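Local atomic coordinates of Sso-CP2 metallo-carboxypetidase (Sulfolobus solfataricus, PDB entry 4MMO), a protein that probably acts as a zinc-dependent carboxypeptidase of the M20 family, hydrolysing peptides from their C-terminal end. Residues E10-P15 with D104-L109; P15-T20 with Y72-V77; G229-V234 with T278-N283. All coordinates share one frame; numbering follows the deposited sequence.

Contact 1: residues E10-P15 with D104-L109; sequences EFLKKP and DNKGTL
The ammonium nitrogen NZ of Lys106 has two hydrogen-bond partners, the backbone oxygen of Phe11 and a water, and a weak third outside, Ser16 OG. Its helix, 102-121, belongs to the M20 zinc-peptidase fold and carries the metal ligand Asp104, whose peptide bond to Asn105 is cis, as in other M20 peptidases. Lys106 NZ donates to Phe11 O at 3.3 Å, from above the carbonyl plane, while Lys14 N also donates to that oxygen. Water 1 accepts from Lys106 NZ at 2.6 Å and passes the link to Leu12 O. Lys14 O lies 2.6 Å from Lys106 NZ, so the positive charge sits among carbonyls and would probably be stabilised by them. Lysine suits the place because its long aliphatic stem can also be buried. With CG anti to the carbonyl carbon and the rest extended, the stem runs over one face of the Phe11 ring, Lys106 CD standing 3.9 Å from the centroid and 6° off the normal. This is a CH-pi contact, and Lys106 NZ adds a longer cation-pi one at 5.0 Å. Leu12 runs past oppositely, its CD2 touching Lys106 CB at 3.9 Å. Leu109 CD2 meets Phe11 CE2 obliquely at 4.0 Å, away from the stem.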
loop_
_atom_site.group_PDB
_atom_site.type_symbol
_atom_site.label_atom_id
_atom_site.label_comp_id
_atom_site.label_asym_id
_atom_site.label_seq_id
_atom_site.Cartn_x
_atom_site.Cartn_y
_atom_site.Cartn_z
ATOM N N GLU A 10 -26.802 20.040 20.520
ATOM C CA GLU A 10 -25.748 20.278 21.499
ATOM C C GLU A 10 -24.803 19.076 21.581
ATOM O O GLU A 10 -23.585 19.235 21.618
ATOM C CB GLU A 10 -26.384 20.557 22.862
ATOM C CG GLU A 10 -25.415 20.850 23.985
ATOM C CD GLU A 10 -26.131 21.122 25.296
ATOM O OE1 GLU A 10 -27.042 20.338 25.651
ATOM O OE2 GLU A 10 -25.792 22.122 25.966
ATOM N N PHE A 11 -25.380 17.877 21.599
ATOM C CA PHE A 11 -24.618 16.631 21.669
ATOM C C PHE A 11 -23.748 16.478 20.425
ATOM O O PHE A 11 -22.562 16.137 20.510
ATOM C CB PHE A 11 -25.602 15.452 21.760
ATOM C CG PHE A 11 -24.975 14.125 22.140
ATOM C CD1 PHE A 11 -23.762 14.056 22.806
ATOM C CD2 PHE A 11 -25.629 12.935 21.830
ATOM C CE1 PHE A 11 -23.210 12.829 23.156
ATOM C CE2 PHE A 11 -25.085 11.708 22.178
ATOM C CZ PHE A 11 -23.874 11.655 22.837
ATOM N N LEU A 12 -24.352 16.740 19.272
ATOM C CA LEU A 12 -23.697 16.554 17.981
ATOM C C LEU A 12 -22.545 17.534 17.746
ATOM O O LEU A 12 -21.629 17.248 16.976
ATOM C CB LEU A 12 -24.722 16.699 16.856
ATOM C CG LEU A 12 -25.696 15.533 16.642
ATOM C CD1 LEU A 12 -26.766 15.911 15.629
ATOM C CD2 LEU A 12 -24.955 14.288 16.179
ATOM N N LYS A 13 -22.594 18.691 18.399
ATOM C CA LYS A 13 -21.565 19.705 18.214
ATOM C C LYS A 13 -20.277 19.329 18.935
ATOM O O LYS A 13 -19.222 19.896 18.662
ATOM C CB LYS A 13 -22.054 21.067 18.701
ATOM C CG LYS A 13 -22.967 21.782 17.723
ATOM C CD LYS A 13 -23.580 23.014 18.364
ATOM C CE LYS A 13 -24.283 23.888 17.341
ATOM N NZ LYS A 13 -25.007 25.018 17.989
ATOM N N LYS A 14 -20.366 18.373 19.853
ATOM C CA LYS A 14 -19.191 17.926 20.587
ATOM C C LYS A 14 -18.483 16.811 19.830
ATOM O O LYS A 14 -19.039 15.728 19.664
ATOM C CB LYS A 14 -19.572 17.439 21.981
ATOM C CG LYS A 14 -20.336 18.461 22.801
ATOM C CD LYS A 14 -20.130 18.247 24.290
ATOM C CE LYS A 14 -20.980 19.205 25.107
ATOM N NZ LYS A 14 -20.782 20.626 24.703
ATOM N N PRO A 15 -17.254 17.072 19.354
ATOM C CA PRO A 15 -16.547 15.970 18.701
ATOM C C PRO A 15 -16.145 14.899 19.703
ATOM O O PRO A 15 -16.026 15.169 20.898
ATOM C CB PRO A 15 -15.321 16.650 18.081
ATOM C CG PRO A 15 -15.122 17.882 18.870
ATOM C CD PRO A 15 -16.485 18.328 19.308
ATOM N N ASP A 104 -24.873 7.356 13.269
ATOM C CA ASP A 104 -24.056 6.405 14.021
ATOM C C ASP A 104 -23.194 7.177 15.019
ATOM O O ASP A 104 -22.118 7.633 14.642
ATOM C CB ASP A 104 -23.161 5.632 13.036
ATOM C CG ASP A 104 -22.213 4.650 13.723
ATOM O OD1 ASP A 104 -22.434 4.299 14.902
ATOM O OD2 ASP A 104 -21.242 4.213 13.069
ATOM N N ASN A 105 -23.614 7.329 16.280
ATOM C CA ASN A 105 -24.779 6.671 16.880
ATOM C C ASN A 105 -25.463 7.610 17.886
ATOM O O ASN A 105 -26.190 7.166 18.775
ATOM C CB ASN A 105 -24.309 5.382 17.573
ATOM C CG ASN A 105 -25.441 4.579 18.209
ATOM O OD1 ASN A 105 -25.350 4.188 19.376
ATOM N ND2 ASN A 105 -26.507 4.331 17.448
ATOM N N LYS A 106 -25.237 8.916 17.744
ATOM C CA LYS A 106 -25.723 9.883 18.735
ATOM C C LYS A 106 -27.223 10.172 18.653
ATOM O O LYS A 106 -27.881 10.332 19.680
ATOM C CB LYS A 106 -24.959 11.203 18.622
ATOM C CG LYS A 106 -23.490 11.099 18.994
ATOM C CD LYS A 106 -22.836 12.467 18.986
ATOM C CE LYS A 106 -21.369 12.399 19.405
ATOM N NZ LYS A 106 -20.712 13.728 19.299
ATOM N N GLY A 107 -27.747 10.285 17.436
ATOM C CA GLY A 107 -29.165 10.536 17.244
ATOM C C GLY A 107 -30.006 9.435 17.874
ATOM O O GLY A 107 -30.947 9.700 18.625
ATOM N N THR A 108 -29.645 8.190 17.581
ATOM C CA THR A 108 -30.349 7.035 18.134
ATOM C C THR A 108 -30.159 6.971 19.644
ATOM O O THR A 108 -31.075 6.603 20.377
ATOM C CB THR A 108 -29.850 5.725 17.499
ATOM O OG1 THR A 108 -29.998 5.800 16.077
ATOM C CG2 THR A 108 -30.631 4.521 18.029
ATOM N N LEU A 109 -28.971 7.344 20.108
ATOM C CA LEU A 109 -28.667 7.310 21.535
ATOM C C LEU A 109 -29.560 8.288 22.278
ATOM O O LEU A 109 -30.080 7.979 23.352
ATOM C CB LEU A 109 -27.189 7.647 21.777
ATOM C CG LEU A 109 -26.620 7.561 23.200
ATOM C CD1 LEU A 109 -25.098 7.471 23.127
ATOM C CD2 LEU A 109 -26.998 8.747 24.081
HETATM O O HOH W 1 -21.110 14.396 16.869
#

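Contact 2: residues P15-T20 with Y72-V77; sequences PSISAT and YDVQPV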
loop_
_atom_site.group_PDB
_atom_site.type_symbol
_atom_site.label_atom_id
_atom_site.label_comp_id
_atom_site.label_asym_id
_atom_site.label_seq_id
_atom_site.Cartn_x
_atom_site.Cartn_y
_atom_site.Cartn_z
ATOM N N PRO A 15 -17.254 17.072 19.354
ATOM C CA PRO A 15 -16.547 15.970 18.701
ATOM C C PRO A 15 -16.145 14.899 19.703
ATOM O O PRO A 15 -16.026 15.169 20.898
ATOM C CB PRO A 15 -15.321 16.650 18.081
ATOM C CG PRO A 15 -15.122 17.882 18.870
ATOM C CD PRO A 15 -16.485 18.328 19.308
ATOM N N SER A 16 -15.955 13.683 19.211
ATOM C CA SER A 16 -15.670 12.544 20.064
ATOM C C SER A 16 -15.117 11.439 19.189
ATOM O O SER A 16 -15.617 10.315 19.180
ATOM C CB SER A 16 -16.939 12.083 20.785
ATOM O OG SER A 16 -18.028 12.024 19.886
ATOM N N ILE A 17 -14.083 11.779 18.431
ATOM C CA ILE A 17 -13.430 10.815 17.569
ATOM C C ILE A 17 -12.563 9.921 18.441
ATOM O O ILE A 17 -11.605 10.381 19.052
ATOM C CB ILE A 17 -12.593 11.513 16.491
ATOM C CG1 ILE A 17 -13.462 12.526 15.734
ATOM C CG2 ILE A 17 -12.002 10.487 15.537
ATOM C CD1 ILE A 17 -12.705 13.386 14.746
ATOM N N SER A 18 -12.924 8.644 18.520
ATOM C CA SER A 18 -12.202 7.699 19.362
ATOM C C SER A 18 -10.875 7.300 18.724
ATOM O O SER A 18 -9.942 6.900 19.418
ATOM C CB SER A 18 -13.055 6.454 19.616
ATOM O OG SER A 18 -13.543 5.920 18.399
ATOM N N ALA A 19 -10.797 7.410 17.401
ATOM C CA ALA A 19 -9.583 7.056 16.671
ATOM C C ALA A 19 -8.400 7.913 17.111
ATOM O O ALA A 19 -7.272 7.430 17.184
ATOM C CB ALA A 19 -9.806 7.201 15.178
ATOM N N THR A 20 -8.670 9.183 17.407
ATOM C CA THR A 20 -7.637 10.125 17.837
ATOM C C THR A 20 -7.772 10.451 19.322
ATOM O O THR A 20 -6.794 10.795 19.984
ATOM C CB THR A 20 -7.715 11.441 17.035
ATOM O OG1 THR A 20 -8.970 12.088 17.282
ATOM C CG2 THR A 20 -7.571 11.170 15.542
ATOM N N TYR A 72 -20.988 6.753 22.285
ATOM C CA TYR A 72 -20.917 8.198 22.089
ATOM C C TYR A 72 -19.756 8.613 21.185
ATOM O O TYR A 72 -19.676 9.766 20.770
ATOM C CB TYR A 72 -20.839 8.929 23.435
ATOM C CG TYR A 72 -19.625 8.599 24.277
ATOM C CD1 TYR A 72 -18.435 9.309 24.131
ATOM C CD2 TYR A 72 -19.674 7.596 25.232
ATOM C CE1 TYR A 72 -17.328 9.013 24.905
ATOM C CE2 TYR A 72 -18.574 7.293 26.013
ATOM C CZ TYR A 72 -17.401 8.003 25.844
ATOM O OH TYR A 72 -16.307 7.701 26.621
ATOM N N ASP A 73 -18.868 7.676 20.871
ATOM C CA ASP A 73 -17.759 7.970 19.971
ATOM C C ASP A 73 -18.216 7.882 18.525
ATOM O O ASP A 73 -19.153 7.150 18.210
ATOM C CB ASP A 73 -16.577 7.020 20.208
ATOM C CG ASP A 73 -16.918 5.567 19.905
ATOM O OD1 ASP A 73 -17.934 5.078 20.434
ATOM O OD2 ASP A 73 -16.176 4.916 19.139
ATOM N N VAL A 74 -17.542 8.630 17.654
ATOM C CA VAL A 74 -17.880 8.689 16.235
ATOM C C VAL A 74 -16.663 8.416 15.358
ATOM O O VAL A 74 -15.529 8.415 15.837
ATOM C CB VAL A 74 -18.442 10.071 15.861
ATOM C CG1 VAL A 74 -19.750 10.323 16.588
ATOM C CG2 VAL A 74 -17.421 11.175 16.187
ATOM N N GLN A 75 -16.909 8.197 14.071
ATOM C CA GLN A 75 -15.838 7.974 13.109
ATOM C C GLN A 75 -15.081 9.273 12.836
ATOM O O GLN A 75 -15.625 10.362 13.039
ATOM C CB GLN A 75 -16.414 7.442 11.796
ATOM C CG GLN A 75 -16.778 5.962 11.818
ATOM C CD GLN A 75 -15.669 5.071 11.285
ATOM O OE1 GLN A 75 -15.042 5.378 10.271
ATOM N NE2 GLN A 75 -15.423 3.960 11.968
ATOM N N PRO A 76 -13.826 9.165 12.361
ATOM C CA PRO A 76 -13.076 10.367 11.972
ATOM C C PRO A 76 -13.771 11.072 10.815
ATOM O O PRO A 76 -14.688 10.487 10.233
ATOM C CB PRO A 76 -11.713 9.815 11.528
ATOM C CG PRO A 76 -11.634 8.433 12.092
ATOM C CD PRO A 76 -13.046 7.934 12.147
ATOM N N VAL A 77 -13.349 12.292 10.488
ATOM C CA VAL A 77 -14.041 13.098 9.483
ATOM C C VAL A 77 -13.135 13.518 8.328
ATOM O O VAL A 77 -13.534 14.310 7.477
ATOM C CB VAL A 77 -14.676 14.353 10.117
ATOM C CG1 VAL A 77 -15.677 13.947 11.187
ATOM C CG2 VAL A 77 -13.607 15.267 10.709
HETATM O O HOH W 2 -12.933 7.288 15.663
#
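Two serine hydroxyls and one backbone amide tie these loops together. Ser16 OG donates to Tyr72 O at 2.9 Å, lying in the carbonyl plane, and Ser18 OG donates to the anti lone pair of Asp73 OD2, also at 2.9 Å. Both hydroxyls sit between the backbone N and the carbonyl carbon, a crowded position that a group as small as serine's accepts readily. Between them Val74 N donates to Ser16 O at 3.0 Å, with a fairly straight N-H...O angle of 161°, in a single beta bridge pairing Ile17 with Val74. Water 2 joins Ser18 OG, Ala19 N and Val74 O. Asp73 ends the His-X-Asp sequence of M20 peptidases: its OD2 also accepts from Glu138 N, and its backbone O from ND1 of the zinc ligand His71. An alanine here would remove the acceptor shared by Ser18 OG and Glu138 N, probably leaving the Ser18 end and the tie to Glu138 less firmly held. Farther out, Ile17 CG2 rests on Pro76 CA at 3.7 Å, and Ala19 CB touches Pro76 CG. Segment 15-20 lies in the loop between helix 3-12 and helix 24-39, on which the Tyr72 side chain packs, while segment 72-77 leads away from strand 65-71.

Contact 3: residues G229-V234 with T278-N283; sequences GFYDDV and TYPTCN
A type I beta turn from Tyr231 to Val234, closed by Val234 N donating to Tyr231 O at 3.0 Å, faces an extended piece of chain that leaves helix 269-278 and runs into strand 283-290. Pro280 is the centre of the contact, its compact ring pressed against three side chains. Pro280 CB meets Phe230 CE2 at 3.7 Å, and Pro280 CG meets Tyr231 CE1 at 3.6 Å, each ring being approached obliquely. Val234 CG2 adds a looser touch on Pro280 CG at 4.4 Å. Phe230 CZ also lies 4.0 Å from Thr281 O. The two aromatic rings also fit each other: Phe230, its CG anti to the backbone N, brings its CD2 3.7 Å above the plane of the Tyr231 ring, over its centre. Tyrosine suits this partly exposed place because its ring packs while its OH hydrogen-bonds to Val225 N; Arg224 makes a cation-pi contact with the same ring. Both segments belong to the M20 dimerisation region. Thr281 OG1 hydrogen-bonds to Arg311 N and its side chain packs on Pro202 of the second subunit, while Asn283 hydrogen-bonds to Asn206 and Ile299 of that subunit. The meeting itself is made by hydrocarbon surfaces, so it probably depends on shape and burial rather than on directed bonds.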
loop_
_atom_site.group_PDB
_atom_site.type_symbol
_atom_site.label_atom_id
_atom_site.label_comp_id
_atom_site.label_asym_id
_atom_site.label_seq_id
_atom_site.Cartn_x
_atom_site.Cartn_y
_atom_site.Cartn_z
ATOM N N GLY A 229 -9.198 -25.774 8.490
ATOM C CA GLY A 229 -10.075 -25.772 9.650
ATOM C C GLY A 229 -10.980 -24.553 9.766
ATOM O O GLY A 229 -11.807 -24.480 10.672
ATOM N N PHE A 230 -10.834 -23.603 8.847
ATOM C CA PHE A 230 -11.556 -22.334 8.926
ATOM C C PHE A 230 -13.078 -22.507 8.947
ATOM O O PHE A 230 -13.773 -21.826 9.701
ATOM C CB PHE A 230 -11.146 -21.443 7.754
ATOM C CG PHE A 230 -11.721 -20.060 7.806
ATOM C CD1 PHE A 230 -11.126 -19.076 8.576
ATOM C CD2 PHE A 230 -12.846 -19.736 7.066
ATOM C CE1 PHE A 230 -11.651 -17.802 8.618
ATOM C CE2 PHE A 230 -13.371 -18.459 7.100
ATOM C CZ PHE A 230 -12.774 -17.492 7.879
ATOM N N TYR A 231 -13.589 -23.427 8.135
ATOM C CA TYR A 231 -15.033 -23.606 7.980
ATOM C C TYR A 231 -15.623 -24.673 8.905
ATOM O O TYR A 231 -16.841 -24.827 8.965
ATOM C CB TYR A 231 -15.375 -23.948 6.524
ATOM C CG TYR A 231 -15.126 -22.807 5.561
ATOM C CD1 TYR A 231 -16.058 -21.791 5.404
ATOM C CD2 TYR A 231 -13.954 -22.742 4.816
ATOM C CE1 TYR A 231 -15.835 -20.741 4.531
ATOM C CE2 TYR A 231 -13.720 -21.697 3.939
ATOM C CZ TYR A 231 -14.662 -20.699 3.801
ATOM O OH TYR A 231 -14.430 -19.658 2.933
ATOM N N ASP A 232 -14.772 -25.399 9.627
ATOM C CA ASP A 232 -15.235 -26.517 10.455
ATOM C C ASP A 232 -16.261 -26.092 11.508
ATOM O O ASP A 232 -17.205 -26.824 11.789
ATOM C CB ASP A 232 -14.054 -27.210 11.143
ATOM C CG ASP A 232 -13.175 -27.983 10.170
ATOM O OD1 ASP A 232 -13.611 -28.224 9.026
ATOM O OD2 ASP A 232 -12.048 -28.360 10.558
ATOM N N ASP A 233 -16.069 -24.911 12.087
ATOM C CA ASP A 233 -16.950 -24.421 13.143
ATOM C C ASP A 233 -18.157 -23.666 12.585
ATOM O O ASP A 233 -19.024 -23.234 13.342
ATOM C CB ASP A 233 -16.172 -23.502 14.093
ATOM C CG ASP A 233 -15.321 -24.268 15.092
ATOM O OD1 ASP A 233 -14.878 -25.392 14.772
ATOM O OD2 ASP A 233 -15.094 -23.743 16.202
ATOM N N VAL A 234 -18.200 -23.486 11.267
ATOM C CA VAL A 234 -19.302 -22.768 10.631
ATOM C C VAL A 234 -20.517 -23.687 10.544
ATOM O O VAL A 234 -20.468 -24.724 9.880
ATOM C CB VAL A 234 -18.910 -22.270 9.221
ATOM C CG1 VAL A 234 -20.130 -21.729 8.465
ATOM C CG2 VAL A 234 -17.832 -21.205 9.317
ATOM N N THR A 278 -24.175 -14.349 5.181
ATOM C CA THR A 278 -23.860 -15.725 5.591
ATOM C C THR A 278 -22.391 -16.139 5.402
ATOM O O THR A 278 -21.918 -17.047 6.083
ATOM C CB THR A 278 -24.786 -16.739 4.844
ATOM O OG1 THR A 278 -26.151 -16.466 5.181
ATOM C CG2 THR A 278 -24.470 -18.184 5.208
ATOM N N TYR A 279 -21.667 -15.485 4.497
ATOM C CA TYR A 279 -20.296 -15.908 4.191
ATOM C C TYR A 279 -19.256 -15.286 5.130
ATOM O O TYR A 279 -19.224 -14.065 5.305
ATOM C CB TYR A 279 -19.911 -15.547 2.753
ATOM C CG TYR A 279 -20.689 -16.253 1.663
ATOM C CD1 TYR A 279 -21.681 -17.179 1.962
ATOM C CD2 TYR A 279 -20.421 -15.990 0.326
ATOM C CE1 TYR A 279 -22.386 -17.817 0.955
ATOM C CE2 TYR A 279 -21.118 -16.616 -0.681
ATOM C CZ TYR A 279 -22.099 -17.529 -0.365
ATOM O OH TYR A 279 -22.791 -18.153 -1.375
ATOM N N PRO A 280 -18.389 -16.122 5.726
ATOM C CA PRO A 280 -17.236 -15.544 6.420
ATOM C C PRO A 280 -16.211 -15.052 5.397
ATOM O O PRO A 280 -16.274 -15.491 4.252
ATOM C CB PRO A 280 -16.685 -16.722 7.222
ATOM C CG PRO A 280 -17.071 -17.922 6.429
ATOM C CD PRO A 280 -18.405 -17.595 5.816
ATOM N N THR A 281 -15.301 -14.164 5.787
ATOM C CA THR A 281 -14.353 -13.589 4.833
ATOM C C THR A 281 -12.913 -13.611 5.317
ATOM O O THR A 281 -12.643 -13.747 6.508
ATOM C CB THR A 281 -14.689 -12.117 4.524
ATOM O OG1 THR A 281 -14.460 -11.315 5.692
ATOM C CG2 THR A 281 -16.136 -11.978 4.076
ATOM N N CYS A 282 -12.000 -13.491 4.358
ATOM C CA CYS A 282 -10.614 -13.130 4.618
ATOM C C CYS A 282 -10.267 -12.007 3.654
ATOM O O CYS A 282 -9.929 -12.254 2.499
ATOM C CB CYS A 282 -9.673 -14.312 4.397
ATOM S SG CYS A 282 -7.916 -13.850 4.428
ATOM N N ASN A 283 -10.369 -10.774 4.135
ATOM C CA ASN A 283 -10.216 -9.598 3.291
ATOM C C ASN A 283 -8.905 -8.858 3.552
ATOM O O ASN A 283 -8.449 -8.766 4.695
ATOM C CB ASN A 283 -11.399 -8.661 3.521
ATOM C CG ASN A 283 -11.315 -7.402 2.691
ATOM O OD1 ASN A 283 -11.479 -7.439 1.471
ATOM N ND2 ASN A 283 -11.069 -6.276 3.347
#

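Overall arrangement
Contacts 1 and 2 form one continuous region beside the zinc site, their centres about 11 Å apart. They share Pro15, and Lys106 reaches into contact 2, its CE lying 3.4 Å from Tyr72 O. Contact 1 contains the zinc ligand Asp104, which binds the metal with His71 and Glu163, while the side chains of Lys106 and Asp73 lie about 9 Å and about 7 Å from the ion. The N-terminal chain of 10-20 is thus joined to both loop 72-77 and helix 102-121. Contact 3 stands apart, on the opposite side of the chain's centre, about 35 Å from contact 1 and about 31 Å from contact 2 between centres, in the dimerisation region and away from the metal.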